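Local coordinates for protein Lic12234 (Leptospira interrogans, PDB 4TZH) that is of unknown function but belongs to a novel subfamily of leucine-rich repeat proteins from a human pathogen and is regarded as a possible virulence factor, at residues A[48-53]-A[71-76]; A[58-63]-A[78-83]; A[117-122]-A[140-145]; A[133-138]-A[156-161]; A[146-151]-A[167-172]. One frame throughout, in Å; residues are numbered along the deposited sequence.

Contact 1 (A[48-53]-A[71-76])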
# COMPACT_ATOMS: atom_id res chain seq x y z
N LEU A 48 -4.52 -4.42 -9.84
CA LEU A 48 -4.99 -5.79 -9.54
C LEU A 48 -6.23 -5.76 -8.69
O LEU A 48 -6.52 -6.71 -7.97
CB LEU A 48 -3.90 -6.54 -8.75
CG LEU A 48 -2.57 -6.69 -9.48
CD1 LEU A 48 -1.47 -7.10 -8.53
CD2 LEU A 48 -2.69 -7.66 -10.66
N ARG A 49 -7.01 -4.69 -8.83
CA ARG A 49 -8.19 -4.47 -8.02
C ARG A 49 -9.24 -5.57 -8.24
O ARG A 49 -9.43 -6.00 -9.40
CB ARG A 49 -8.82 -3.13 -8.42
CG ARG A 49 -10.17 -2.83 -7.71
CD ARG A 49 -10.46 -1.36 -7.92
NE ARG A 49 -11.82 -0.98 -7.51
CZ ARG A 49 -12.19 -0.66 -6.27
NH1 ARG A 49 -11.31 -0.69 -5.27
NH2 ARG A 49 -13.44 -0.27 -6.01
N ASP A 50 -9.94 -6.00 -7.18
CA ASP A 50 -11.08 -6.89 -7.33
C ASP A 50 -10.74 -8.21 -7.97
O ASP A 50 -11.40 -8.67 -8.91
CB ASP A 50 -12.20 -6.18 -8.07
CG ASP A 50 -13.60 -6.64 -7.68
OD1 ASP A 50 -13.71 -7.50 -6.77
OD2 ASP A 50 -14.57 -6.19 -8.31
N ASN A 51 -9.72 -8.86 -7.40
CA ASN A 51 -9.34 -10.21 -7.74
C ASN A 51 -9.49 -11.05 -6.46
O ASN A 51 -10.19 -10.63 -5.51
CB ASN A 51 -7.93 -10.29 -8.33
CG ASN A 51 -7.90 -9.81 -9.74
OD1 ASN A 51 -8.41 -10.47 -10.65
ND2 ASN A 51 -7.24 -8.67 -10.01
N GLU A 52 -8.90 -12.25 -6.45
CA GLU A 52 -8.98 -13.15 -5.30
C GLU A 52 -7.57 -13.40 -4.74
O GLU A 52 -7.25 -14.51 -4.31
CB GLU A 52 -9.67 -14.47 -5.72
CG GLU A 52 -11.06 -14.27 -6.31
CD GLU A 52 -11.71 -15.53 -6.85
OE1 GLU A 52 -10.97 -16.40 -7.37
OE2 GLU A 52 -12.96 -15.61 -6.85
N LEU A 53 -6.68 -12.39 -4.80
CA LEU A 53 -5.30 -12.60 -4.37
C LEU A 53 -5.18 -12.68 -2.86
O LEU A 53 -5.88 -11.96 -2.15
CB LEU A 53 -4.41 -11.46 -4.88
CG LEU A 53 -4.35 -11.24 -6.38
CD1 LEU A 53 -3.57 -9.96 -6.71
CD2 LEU A 53 -3.63 -12.38 -7.06
N ILE A 71 -3.86 -2.89 -5.20
CA ILE A 71 -4.26 -4.27 -4.85
C ILE A 71 -5.52 -4.24 -4.02
O ILE A 71 -5.76 -5.13 -3.22
CB ILE A 71 -3.20 -5.07 -4.08
CG1 ILE A 71 -1.81 -4.49 -4.29
CG2 ILE A 71 -3.34 -6.55 -4.46
CD1 ILE A 71 -0.68 -5.16 -3.40
N SER A 72 -6.32 -3.22 -4.23
CA SER A 72 -7.55 -3.09 -3.48
C SER A 72 -8.54 -4.19 -3.77
O SER A 72 -8.51 -4.77 -4.85
CB SER A 72 -8.19 -1.74 -3.77
OG SER A 72 -8.51 -1.57 -5.14
N ARG A 73 -9.43 -4.47 -2.81
CA ARG A 73 -10.52 -5.44 -3.03
C ARG A 73 -10.00 -6.83 -3.40
O ARG A 73 -10.42 -7.45 -4.40
CB ARG A 73 -11.56 -4.92 -4.03
CG ARG A 73 -12.32 -3.70 -3.49
CD ARG A 73 -13.55 -3.34 -4.32
NE ARG A 73 -14.45 -4.48 -4.46
CZ ARG A 73 -15.46 -4.54 -5.32
NH1 ARG A 73 -15.70 -3.52 -6.14
NH2 ARG A 73 -16.22 -5.62 -5.38
N ASN A 74 -9.09 -7.34 -2.56
CA ASN A 74 -8.60 -8.71 -2.73
C ASN A 74 -8.76 -9.35 -1.36
O ASN A 74 -9.62 -8.92 -0.58
CB ASN A 74 -7.14 -8.73 -3.21
CG ASN A 74 -7.07 -8.53 -4.68
OD1 ASN A 74 -7.18 -9.49 -5.44
ND2 ASN A 74 -6.84 -7.31 -5.16
N GLN A 75 -8.04 -10.44 -1.09
CA GLN A 75 -8.07 -11.08 0.24
C GLN A 75 -6.61 -11.13 0.72
O GLN A 75 -6.18 -12.13 1.30
CB GLN A 75 -8.66 -12.51 0.14
CG GLN A 75 -10.07 -12.58 -0.47
CD GLN A 75 -10.37 -13.89 -1.18
OE1 GLN A 75 -9.76 -14.96 -0.92
NE2 GLN A 75 -11.31 -13.84 -2.12
N ILE A 76 -5.84 -10.04 0.49
CA ILE A 76 -4.43 -10.00 0.85
C ILE A 76 -4.26 -10.10 2.36
O ILE A 76 -4.82 -9.27 3.06
CB ILE A 76 -3.77 -8.69 0.29
CG1 ILE A 76 -3.84 -8.59 -1.27
CG2 ILE A 76 -2.33 -8.51 0.80
CD1 ILE A 76 -2.88 -9.56 -2.08
O HOH W 1 -17.25 -6.43 -8.46
O HOH W 2 -11.60 -11.30 -3.27
O HOH W 3 -8.00 -16.69 -3.06

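Contact 2 (A[58-63]-A[78-83]). With ZN (zinc ion), chain F.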
# COMPACT_ATOMS: atom_id res chain seq x y z
N GLU A 58 7.10 -13.42 -4.89
CA GLU A 58 8.38 -12.80 -4.56
C GLU A 58 8.95 -12.05 -5.76
O GLU A 58 9.75 -11.14 -5.59
CB GLU A 58 9.38 -13.87 -4.10
CG GLU A 58 9.03 -14.47 -2.76
CD GLU A 58 10.02 -15.54 -2.33
OE1 GLU A 58 10.01 -16.64 -2.93
OE2 GLU A 58 10.90 -15.24 -1.49
N GLU A 59 8.55 -12.44 -6.97
CA GLU A 59 8.95 -11.78 -8.23
C GLU A 59 8.53 -10.32 -8.30
O GLU A 59 9.09 -9.58 -9.12
CB GLU A 59 8.39 -12.52 -9.44
CG GLU A 59 9.09 -13.84 -9.73
CD GLU A 59 8.76 -15.05 -8.88
OE1 GLU A 59 7.88 -14.94 -7.99
OE2 GLU A 59 9.39 -16.11 -9.08
N ILE A 60 7.62 -9.87 -7.43
CA ILE A 60 7.21 -8.47 -7.46
C ILE A 60 8.40 -7.54 -7.23
O ILE A 60 8.40 -6.42 -7.74
CB ILE A 60 6.08 -8.21 -6.41
CG1 ILE A 60 5.27 -6.92 -6.73
CG2 ILE A 60 6.60 -8.15 -4.97
CD1 ILE A 60 4.17 -7.16 -7.79
N GLY A 61 9.39 -7.98 -6.47
CA GLY A 61 10.52 -7.12 -6.16
C GLY A 61 11.40 -6.77 -7.35
O GLY A 61 12.23 -5.88 -7.24
N ILE A 62 11.21 -7.46 -8.51
CA ILE A 62 11.99 -7.14 -9.71
C ILE A 62 11.45 -5.85 -10.36
O ILE A 62 12.14 -5.22 -11.18
CB ILE A 62 11.94 -8.36 -10.70
CG1 ILE A 62 12.52 -9.63 -10.05
CG2 ILE A 62 12.61 -8.07 -12.08
CD1 ILE A 62 14.01 -9.53 -9.54
N LEU A 63 10.21 -5.49 -10.00
CA LEU A 63 9.54 -4.33 -10.59
C LEU A 63 10.02 -3.03 -9.93
O LEU A 63 9.21 -2.25 -9.43
CB LEU A 63 8.03 -4.49 -10.50
CG LEU A 63 7.42 -5.76 -11.05
CD1 LEU A 63 5.89 -5.74 -10.85
CD2 LEU A 63 7.75 -5.92 -12.52
N ASN A 78 -0.82 -11.13 3.56
CA ASN A 78 0.63 -11.10 3.79
C ASN A 78 1.35 -10.72 2.54
O ASN A 78 0.78 -10.81 1.44
CB ASN A 78 1.11 -12.49 4.28
CG ASN A 78 1.02 -13.57 3.23
OD1 ASN A 78 2.02 -13.93 2.60
ND2 ASN A 78 -0.17 -14.13 3.00
N PHE A 79 2.64 -10.35 2.70
CA PHE A 79 3.49 -9.96 1.60
C PHE A 79 4.81 -10.65 1.67
O PHE A 79 5.32 -10.89 2.77
CB PHE A 79 3.80 -8.46 1.67
CG PHE A 79 2.59 -7.59 1.56
CD1 PHE A 79 2.02 -7.32 0.33
CD2 PHE A 79 1.98 -7.08 2.71
CE1 PHE A 79 0.88 -6.50 0.24
CE2 PHE A 79 0.86 -6.26 2.62
CZ PHE A 79 0.32 -5.99 1.39
N PRO A 80 5.47 -10.83 0.51
CA PRO A 80 6.84 -11.35 0.54
C PRO A 80 7.78 -10.23 1.00
O PRO A 80 7.48 -9.04 0.78
CB PRO A 80 7.11 -11.67 -0.94
CG PRO A 80 6.24 -10.70 -1.71
CD PRO A 80 4.99 -10.59 -0.87
N LYS A 81 8.94 -10.57 1.54
CA LYS A 81 9.89 -9.54 1.94
C LYS A 81 10.35 -8.68 0.75
O LYS A 81 10.74 -7.54 0.93
CB LYS A 81 11.13 -10.18 2.60
CG LYS A 81 10.83 -10.66 4.00
CD LYS A 81 12.11 -10.98 4.74
CE LYS A 81 11.82 -11.46 6.12
NZ LYS A 81 11.39 -10.37 7.05
N GLU A 82 10.29 -9.25 -0.49
CA GLU A 82 10.74 -8.56 -1.69
C GLU A 82 9.97 -7.26 -1.98
O GLU A 82 10.43 -6.46 -2.80
CB GLU A 82 10.72 -9.49 -2.91
CG GLU A 82 11.84 -10.54 -2.89
CD GLU A 82 11.65 -11.80 -2.05
OE1 GLU A 82 10.65 -11.92 -1.32
OE2 GLU A 82 12.51 -12.70 -2.21
N ILE A 83 8.84 -7.01 -1.28
CA ILE A 83 8.17 -5.72 -1.45
C ILE A 83 9.10 -4.57 -1.07
O ILE A 83 8.93 -3.46 -1.57
CB ILE A 83 6.83 -5.63 -0.67
CG1 ILE A 83 6.99 -5.75 0.87
CG2 ILE A 83 5.85 -6.65 -1.19
CD1 ILE A 83 5.79 -5.14 1.71
ZN ZN F . 11.26 -13.68 -0.41

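Contact 3 (A[117-122]-A[140-145])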
# COMPACT_ATOMS: atom_id res chain seq x y z
N LEU A 117 -5.29 1.96 3.57
CA LEU A 117 -5.44 0.68 4.27
C LEU A 117 -6.86 0.55 4.78
O LEU A 117 -7.08 -0.34 5.63
CB LEU A 117 -4.44 0.59 5.42
CG LEU A 117 -3.00 0.35 5.00
CD1 LEU A 117 -2.04 0.72 6.10
CD2 LEU A 117 -2.79 -1.15 4.60
N ASN A 118 -7.80 1.33 4.25
CA ASN A 118 -9.20 1.28 4.71
C ASN A 118 -9.75 -0.13 4.58
O ASN A 118 -9.38 -0.86 3.67
CB ASN A 118 -10.11 2.16 3.85
CG ASN A 118 -9.53 3.49 3.45
OD1 ASN A 118 -8.41 3.57 2.90
ND2 ASN A 118 -10.37 4.51 3.55
N ASN A 119 -10.71 -0.49 5.45
CA ASN A 119 -11.38 -1.78 5.34
C ASN A 119 -10.47 -2.98 5.33
O ASN A 119 -10.50 -3.81 4.41
CB ASN A 119 -12.32 -1.77 4.11
CG ASN A 119 -13.34 -0.67 4.14
OD1 ASN A 119 -13.26 0.30 3.39
ND2 ASN A 119 -14.29 -0.79 5.04
N ASN A 120 -9.67 -3.08 6.38
CA ASN A 120 -8.82 -4.22 6.70
C ASN A 120 -9.12 -4.57 8.16
O ASN A 120 -10.13 -4.09 8.71
CB ASN A 120 -7.33 -3.94 6.44
CG ASN A 120 -7.01 -4.12 4.98
OD1 ASN A 120 -6.85 -5.26 4.52
ND2 ASN A 120 -6.89 -3.03 4.24
N GLN A 121 -8.34 -5.47 8.77
CA GLN A 121 -8.63 -5.82 10.15
C GLN A 121 -7.41 -5.53 11.03
O GLN A 121 -7.07 -6.29 11.94
CB GLN A 121 -9.06 -7.30 10.20
CG GLN A 121 -10.28 -7.60 9.31
CD GLN A 121 -9.85 -7.88 7.89
OE1 GLN A 121 -8.83 -8.54 7.66
NE2 GLN A 121 -10.56 -7.33 6.90
N LEU A 122 -6.71 -4.42 10.73
CA LEU A 122 -5.49 -4.10 11.47
C LEU A 122 -5.78 -3.76 12.91
O LEU A 122 -6.74 -3.06 13.20
CB LEU A 122 -4.74 -2.93 10.83
CG LEU A 122 -4.22 -3.17 9.41
CD1 LEU A 122 -3.84 -1.82 8.76
CD2 LEU A 122 -3.02 -4.11 9.42
N LEU A 140 -6.65 4.74 7.47
CA LEU A 140 -6.82 3.51 8.26
C LEU A 140 -8.29 3.38 8.66
O LEU A 140 -8.58 2.69 9.65
CB LEU A 140 -5.94 3.59 9.53
CG LEU A 140 -4.44 3.49 9.24
CD1 LEU A 140 -3.63 4.07 10.38
CD2 LEU A 140 -4.04 2.04 8.94
N SER A 141 -9.21 3.97 7.91
CA SER A 141 -10.59 3.89 8.34
C SER A 141 -11.12 2.49 8.29
O SER A 141 -10.64 1.67 7.49
CB SER A 141 -11.48 4.82 7.54
OG SER A 141 -11.38 4.55 6.15
N SER A 142 -12.08 2.17 9.16
CA SER A 142 -12.68 0.84 9.18
C SER A 142 -11.67 -0.27 9.32
O SER A 142 -11.60 -1.17 8.49
CB SER A 142 -13.57 0.63 7.96
OG SER A 142 -14.60 1.59 7.93
N ASN A 143 -10.92 -0.23 10.40
CA ASN A 143 -9.98 -1.29 10.78
C ASN A 143 -10.38 -1.76 12.18
O ASN A 143 -11.53 -1.54 12.59
CB ASN A 143 -8.54 -0.81 10.68
CG ASN A 143 -8.01 -1.05 9.28
OD1 ASN A 143 -7.57 -2.15 8.98
ND2 ASN A 143 -8.11 -0.07 8.39
N LYS A 144 -9.49 -2.43 12.90
CA LYS A 144 -9.81 -2.94 14.24
C LYS A 144 -8.74 -2.43 15.21
O LYS A 144 -8.29 -3.14 16.12
CB LYS A 144 -9.86 -4.49 14.19
CG LYS A 144 -10.94 -5.05 13.26
CD LYS A 144 -12.36 -4.89 13.80
CE LYS A 144 -13.39 -5.20 12.74
NZ LYS A 144 -14.76 -4.82 13.17
N LEU A 145 -8.32 -1.18 15.00
CA LEU A 145 -7.20 -0.59 15.73
C LEU A 145 -7.40 -0.54 17.20
O LEU A 145 -8.48 -0.18 17.66
CB LEU A 145 -6.88 0.82 15.25
CG LEU A 145 -6.37 0.93 13.83
CD1 LEU A 145 -6.27 2.39 13.45
CD2 LEU A 145 -5.01 0.25 13.66
O HOH W 4 -13.58 2.90 5.29

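Contact 4 (A[133-138]-A[156-161])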
# COMPACT_ATOMS: atom_id res chain seq x y z
N GLU A 133 9.22 8.40 5.45
CA GLU A 133 9.46 9.84 5.53
C GLU A 133 8.69 10.69 4.56
O GLU A 133 8.45 11.87 4.83
CB GLU A 133 10.96 10.17 5.39
CG GLU A 133 11.84 9.47 6.41
CD GLU A 133 13.30 9.89 6.48
OE1 GLU A 133 13.59 11.09 6.31
OE2 GLU A 133 14.14 9.01 6.78
N ASN A 134 8.30 10.12 3.39
CA ASN A 134 7.61 10.91 2.39
C ASN A 134 6.08 10.74 2.46
O ASN A 134 5.37 11.25 1.61
CB ASN A 134 8.13 10.50 1.02
CG ASN A 134 9.51 11.06 0.78
OD1 ASN A 134 10.46 10.31 0.45
ND2 ASN A 134 9.63 12.36 0.92
N LEU A 135 5.58 10.03 3.49
CA LEU A 135 4.14 9.79 3.57
C LEU A 135 3.38 11.07 3.85
O LEU A 135 3.70 11.75 4.85
CB LEU A 135 3.88 8.72 4.62
CG LEU A 135 2.55 7.98 4.49
CD1 LEU A 135 2.51 7.14 3.20
CD2 LEU A 135 2.31 7.13 5.70
N VAL A 136 2.37 11.37 3.02
CA VAL A 136 1.54 12.56 3.12
C VAL A 136 0.12 12.21 3.58
O VAL A 136 -0.55 12.98 4.28
CB VAL A 136 1.53 13.29 1.75
CG1 VAL A 136 0.59 14.48 1.73
CG2 VAL A 136 2.95 13.72 1.36
N SER A 137 -0.34 11.02 3.18
CA SER A 137 -1.70 10.64 3.54
C SER A 137 -1.73 9.18 3.97
O SER A 137 -1.20 8.32 3.25
CB SER A 137 -2.62 10.85 2.33
OG SER A 137 -3.95 10.50 2.71
N LEU A 138 -2.31 8.92 5.14
CA LEU A 138 -2.41 7.56 5.67
C LEU A 138 -3.86 7.34 6.05
O LEU A 138 -4.35 8.02 6.97
CB LEU A 138 -1.49 7.37 6.86
CG LEU A 138 -1.53 6.03 7.59
CD1 LEU A 138 -1.28 4.85 6.63
CD2 LEU A 138 -0.52 6.01 8.73
N LYS A 156 6.87 13.33 9.50
CA LYS A 156 6.79 14.79 9.49
C LYS A 156 6.09 15.41 8.29
O LYS A 156 5.67 16.57 8.38
CB LYS A 156 8.20 15.41 9.66
CG LYS A 156 8.94 14.90 10.90
CD LYS A 156 8.27 15.32 12.21
CE LYS A 156 9.01 14.80 13.41
NZ LYS A 156 8.34 15.20 14.68
N LYS A 157 5.91 14.66 7.19
CA LYS A 157 5.24 15.19 6.02
C LYS A 157 3.76 14.75 6.01
O LYS A 157 3.01 15.15 5.11
CB LYS A 157 5.93 14.68 4.75
CG LYS A 157 7.24 15.41 4.46
CD LYS A 157 7.89 14.90 3.18
CE LYS A 157 7.06 15.08 1.93
NZ LYS A 157 7.92 14.95 0.72
N LEU A 158 3.35 14.00 7.04
CA LEU A 158 1.97 13.51 7.07
C LEU A 158 1.00 14.70 7.22
O LEU A 158 1.14 15.51 8.17
CB LEU A 158 1.82 12.50 8.19
CG LEU A 158 0.56 11.65 8.13
CD1 LEU A 158 0.55 10.77 6.88
CD2 LEU A 158 0.40 10.82 9.38
N ARG A 159 0.03 14.79 6.30
CA ARG A 159 -0.94 15.89 6.29
C ARG A 159 -2.33 15.43 6.65
O ARG A 159 -3.15 16.22 7.12
CB ARG A 159 -0.89 16.64 4.96
CG ARG A 159 0.47 17.34 4.69
CD ARG A 159 0.86 18.33 5.80
NE ARG A 159 2.24 18.82 5.71
CZ ARG A 159 3.20 18.59 6.60
NH1 ARG A 159 2.96 17.84 7.67
NH2 ARG A 159 4.42 19.08 6.43
N ILE A 160 -2.63 14.14 6.40
CA ILE A 160 -3.93 13.56 6.74
C ILE A 160 -3.71 12.22 7.38
O ILE A 160 -3.06 11.34 6.78
CB ILE A 160 -4.86 13.38 5.52
CG1 ILE A 160 -5.14 14.73 4.81
CG2 ILE A 160 -6.18 12.72 5.96
CD1 ILE A 160 -6.13 14.59 3.64
N LEU A 161 -4.29 12.04 8.58
CA LEU A 161 -4.31 10.74 9.23
C LEU A 161 -5.78 10.38 9.43
O LEU A 161 -6.46 11.07 10.21
CB LEU A 161 -3.57 10.77 10.59
CG LEU A 161 -3.63 9.50 11.41
CD1 LEU A 161 -2.97 8.32 10.67
CD2 LEU A 161 -2.94 9.70 12.77
O HOH W 5 5.79 11.82 6.58
O HOH W 6 9.07 12.96 7.45

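Contact 5 (A[146-151]-A[167-172])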
# COMPACT_ATOMS: atom_id res chain seq x y z
N THR A 146 -6.38 -0.96 17.95
CA THR A 146 -6.42 -0.88 19.41
C THR A 146 -5.33 0.02 19.94
O THR A 146 -5.42 0.47 21.09
CB THR A 146 -6.41 -2.26 20.10
OG1 THR A 146 -5.25 -2.98 19.69
CG2 THR A 146 -7.67 -3.05 19.87
N SER A 147 -4.29 0.24 19.13
CA SER A 147 -3.19 1.13 19.49
C SER A 147 -2.56 1.71 18.23
O SER A 147 -2.66 1.12 17.14
CB SER A 147 -2.14 0.41 20.33
OG SER A 147 -1.40 -0.53 19.57
N ILE A 148 -1.92 2.87 18.40
CA ILE A 148 -1.16 3.56 17.38
C ILE A 148 0.29 3.67 17.91
O ILE A 148 0.46 4.08 19.06
CB ILE A 148 -1.82 4.93 17.03
CG1 ILE A 148 -3.08 4.75 16.11
CG2 ILE A 148 -0.82 5.96 16.46
CD1 ILE A 148 -2.95 3.74 14.92
N PRO A 149 1.34 3.25 17.17
CA PRO A 149 2.70 3.36 17.74
C PRO A 149 3.18 4.81 17.79
O PRO A 149 2.83 5.59 16.91
CB PRO A 149 3.56 2.53 16.80
CG PRO A 149 2.85 2.64 15.47
CD PRO A 149 1.37 2.71 15.79
N ASP A 150 4.00 5.15 18.82
CA ASP A 150 4.56 6.50 18.95
C ASP A 150 5.38 6.89 17.73
O ASP A 150 5.45 8.08 17.40
CB ASP A 150 5.41 6.62 20.22
CG ASP A 150 4.66 6.48 21.52
OD1 ASP A 150 3.42 6.64 21.52
OD2 ASP A 150 5.31 6.24 22.56
N GLU A 151 5.97 5.90 17.03
CA GLU A 151 6.78 6.13 15.83
C GLU A 151 5.98 6.79 14.71
O GLU A 151 6.58 7.39 13.82
CB GLU A 151 7.44 4.83 15.34
CG GLU A 151 8.54 4.31 16.26
CD GLU A 151 8.08 3.43 17.41
OE1 GLU A 151 6.86 3.24 17.59
OE2 GLU A 151 8.97 2.92 18.13
N PRO A 167 -13.85 1.99 16.34
CA PRO A 167 -14.39 2.13 17.71
C PRO A 167 -13.65 1.34 18.78
O PRO A 167 -13.85 1.59 19.96
CB PRO A 167 -15.85 1.67 17.57
CG PRO A 167 -15.87 0.79 16.38
CD PRO A 167 -14.84 1.38 15.43
N THR A 168 -12.79 0.40 18.35
CA THR A 168 -11.92 -0.43 19.19
C THR A 168 -10.72 0.37 19.74
O THR A 168 -10.04 -0.09 20.66
CB THR A 168 -11.42 -1.65 18.38
OG1 THR A 168 -10.92 -1.17 17.12
CG2 THR A 168 -12.53 -2.68 18.12
N LEU A 169 -10.43 1.54 19.16
CA LEU A 169 -9.29 2.35 19.57
C LEU A 169 -9.68 3.15 20.79
O LEU A 169 -10.52 4.06 20.68
CB LEU A 169 -8.80 3.26 18.40
CG LEU A 169 -7.49 4.08 18.61
CD1 LEU A 169 -6.30 3.18 18.86
CD2 LEU A 169 -7.17 4.94 17.38
N THR A 170 -9.15 2.75 21.96
CA THR A 170 -9.45 3.39 23.25
C THR A 170 -8.48 4.52 23.53
O THR A 170 -8.72 5.30 24.45
CB THR A 170 -9.49 2.36 24.40
OG1 THR A 170 -8.21 1.74 24.53
CG2 THR A 170 -10.57 1.29 24.20
N THR A 171 -7.39 4.62 22.73
CA THR A 171 -6.36 5.65 22.85
C THR A 171 -7.00 7.05 22.81
O THR A 171 -7.66 7.37 21.81
CB THR A 171 -5.27 5.47 21.78
OG1 THR A 171 -4.77 4.13 21.84
CG2 THR A 171 -4.15 6.45 21.95
N PRO A 172 -6.84 7.87 23.88
CA PRO A 172 -7.45 9.20 23.86
C PRO A 172 -6.99 10.05 22.69
O PRO A 172 -5.83 9.97 22.28
CB PRO A 172 -7.00 9.82 25.19
CG PRO A 172 -6.68 8.66 26.07
CD PRO A 172 -6.12 7.62 25.14
O HOH W 7 -7.84 0.26 22.29
O HOH W 8 -2.21 3.99 21.03

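Contact 1 (A[48-53]-A[71-76])
Asn74 reaches into the 48-53 turn with both ends of its amide. ND2 donates almost straight to Leu48 O (2.9 Å, 174°), and OD1 accepts from Leu53 N at 3.0 Å. Asn51 ND2 grips the same Leu48 O from the opposite face of its plane, so one buried carbonyl serves two rungs of the asparagine ladder typical of leucine-rich repeats. Two backbone bonds run alongside: Asp50 N to Ser72 O, 3.0 Å, and Gln75 N to Leu53 O, 2.8 Å. The outer end is charged. Arg49, CG anti to the backbone N, runs extended to NE; its NH1 donates in the guanidinium plane to Ser72 OG (2.9 Å), which also bonds Asp70. Asp50 OD2 lies over one face of the Arg73 guanidinium, toward its rim, 3.4 Å from NH2, a salt bridge of charges alone. Water bridges Asn51 O to Gln75 NE2. The turns follow parallel strands 45-47 and 68-70; the ladder continues to Asn97 beyond strand 91-93 and back to Leu25 after strand 22-24.

Contact 2 (A[58-63]-A[78-83])
A zinc ion joins Glu58 and Glu82 across two successive 3-10 turns on the convex side of the leucine-rich repeat solenoid, opposite its parallel sheet. Glu58 binds through one oxygen, OE2 at 1.9 Å, whereas Glu82 uses both, OE1 at 2.1 Å and OE2 at 2.4 Å. The carboxylates stand nearly perpendicular, their planes 86° apart. Between OE2 of Glu58 and OE2 of Glu82 only 3.1 Å remains, a closeness of two carboxylate oxygens consistent with their shared metal. The Glu82 chain bends at chi2 (81°), which turns CD toward the zinc and the Glu58 carboxylate, while that of Glu58 runs out extended beyond CG. Beneath the ion the contact is apolar: CG of Glu58 rests on Pro80 CB at 3.9 Å, and CG2 of Ile60 touches the ring of Pro80 and the branch methyl of Ile83. On the backbone side, Gly61 CA comes to 3.4 Å from Glu82 O.

Contact 3 (A[117-122]-A[140-145])
The asparagine ladder of the repeats continues in Asn143, whose amide is inserted into the 117-122 turn. Its ND2 donates to Leu117 O at 3.0 Å, from above the carbonyl plane, and Asn120 ND2 approaches that oxygen from the other face; the same Asn143 ND2 also holds Leu140 O of its own turn. On the other branch, OD1 receives Leu122 N at 3.0 Å, in the carbonyl plane and on a lone pair. CG of Asn143 stands anti to the carbonyl carbon (chi1 -88°), and the side chain runs alongside that of Leu122. In a leucine-rich repeat such asparagines satisfy buried backbone polar groups where the chain turns out of each strand, and Asn120 does so one coil earlier by bonding Leu94 and Leu99. Backbone bonds flank the ladder: Asn119 N to Ser141 O, 3.0 Å, and Lys144 N to Leu122 O, 2.8 Å. Inward, Leu140 CD2 packs on Leu117 CD1 at 3.7 Å; the Leu140 and Leu122 side chains cross at about a right angle, with CD2 of Leu140 3.9 Å from CD1 of Leu122. Outward, one water donates to Asn119 OD1 and Ser142 OG and also bonds Ser141 OG; Ser142 OG also bonds Asp165.

Contact 4 (A[133-138]-A[156-161])
In Leu138 and Leu161, CG stands anti to the backbone N (chi1 176° and 175°), which turns both side chains the same way and lays them side by side, CD2 of the first 3.9 Å from CD1 of the second. Leu158 has CG anti to the backbone N as well, and its second torsion (64°) sends CD1 to Leu138 CB, 4.0 Å away, and to Leu135 CG, 4.2 Å away, with the Val136 carbonyl beside it. These leucines belong to two successive layers, one from each coil, of the hydrophobic core of the leucine-rich repeat solenoid, and Ser137 and Ile160 occupy the other face of the sheet. The backbones are in parallel register. Leu138 N donates to Ile160 O at 3.0 Å, nearly in line with the C=O bond, and where the strands begin Val136 O takes two donors, Arg159 N at 2.8 Å and Ile160 N at 3.2 Å. Farther out, a water donates to Glu133 O and Leu135 O and accepts from Lys157 N at 2.9 Å, bridging where the chains make no direct bond. Lys157 lays its CD against Glu133 O, 3.5 Å away, and the Arg159 guanidinium folds back on its own turn through NH1, bonded to Lys156 O and Leu158 O. Strand 137-139 is bordered by strand 114-116, on whose Leu115 Leu135 and Leu138 pack, and strand 160-162 by strand 186-188, where Arg159 pairs with Thr186.

Contact 5 (A[146-151]-A[167-172])
Leu169 carries the contact, reaching from the 167-172 turn to the backbone of Thr146 and Ser147. Its CB packs against the carbonyl oxygen of Leu145, just ahead of the first segment. CG, anti to the backbone N (chi1 -173°), heads for the neighbouring coil, and there the two methyls part. CD1 lies 3.5 Å from Thr146 C and 3.6 Å from Ser147 N, so it rests against the peptide between them; CD2 faces Ile148 CG1 at 4.3 Å. Beside this apolar tip, Thr146 CG2 approaches Thr168 O to 3.9 Å, while Thr168 OG1 bonds Leu145 O. Direct polar bonds between the segments are replaced by water. One molecule donates to Thr146 O at 2.7 Å and to Thr168 O, and accepts from Thr170 N at 2.8 Å, thereby joining three backbone groups. A second accepts from Ile148 N at 2.9 Å and lies 2.7 Å from Thr171 OG1. The segments lie just past steps of the leucine-rich repeat asparagine ladder, and water takes over the bonding where the chain leads into the C-terminal helix. Pro172 takes the N-cap position of helix 173-179, on which Ile148 and Thr171 both pack through Ile176, and strand 160-162 precedes the second segment.

How the contacts relate
From the N terminus, contacts 1 and 2 come first and cross: 58-63 opens contact 2 after 48-53 has opened contact 1, then 71-76 closes contact 1 before 78-83 closes contact 2. They tie the same two successive coils at the turn after the strands and on the far flank, and they touch where Ile71 meets Phe79. Contact 3 then opens, contact 4 starts within its loop, and 140-145 closes contact 3 before 156-161 closes contact 4; Leu117 and Leu138 join them. Contact 5 crosses contact 4 but follows contact 3 in series, touching it through Leu145 and Thr168, and links the coil of strand 137-139 to the approach of helix 173-179.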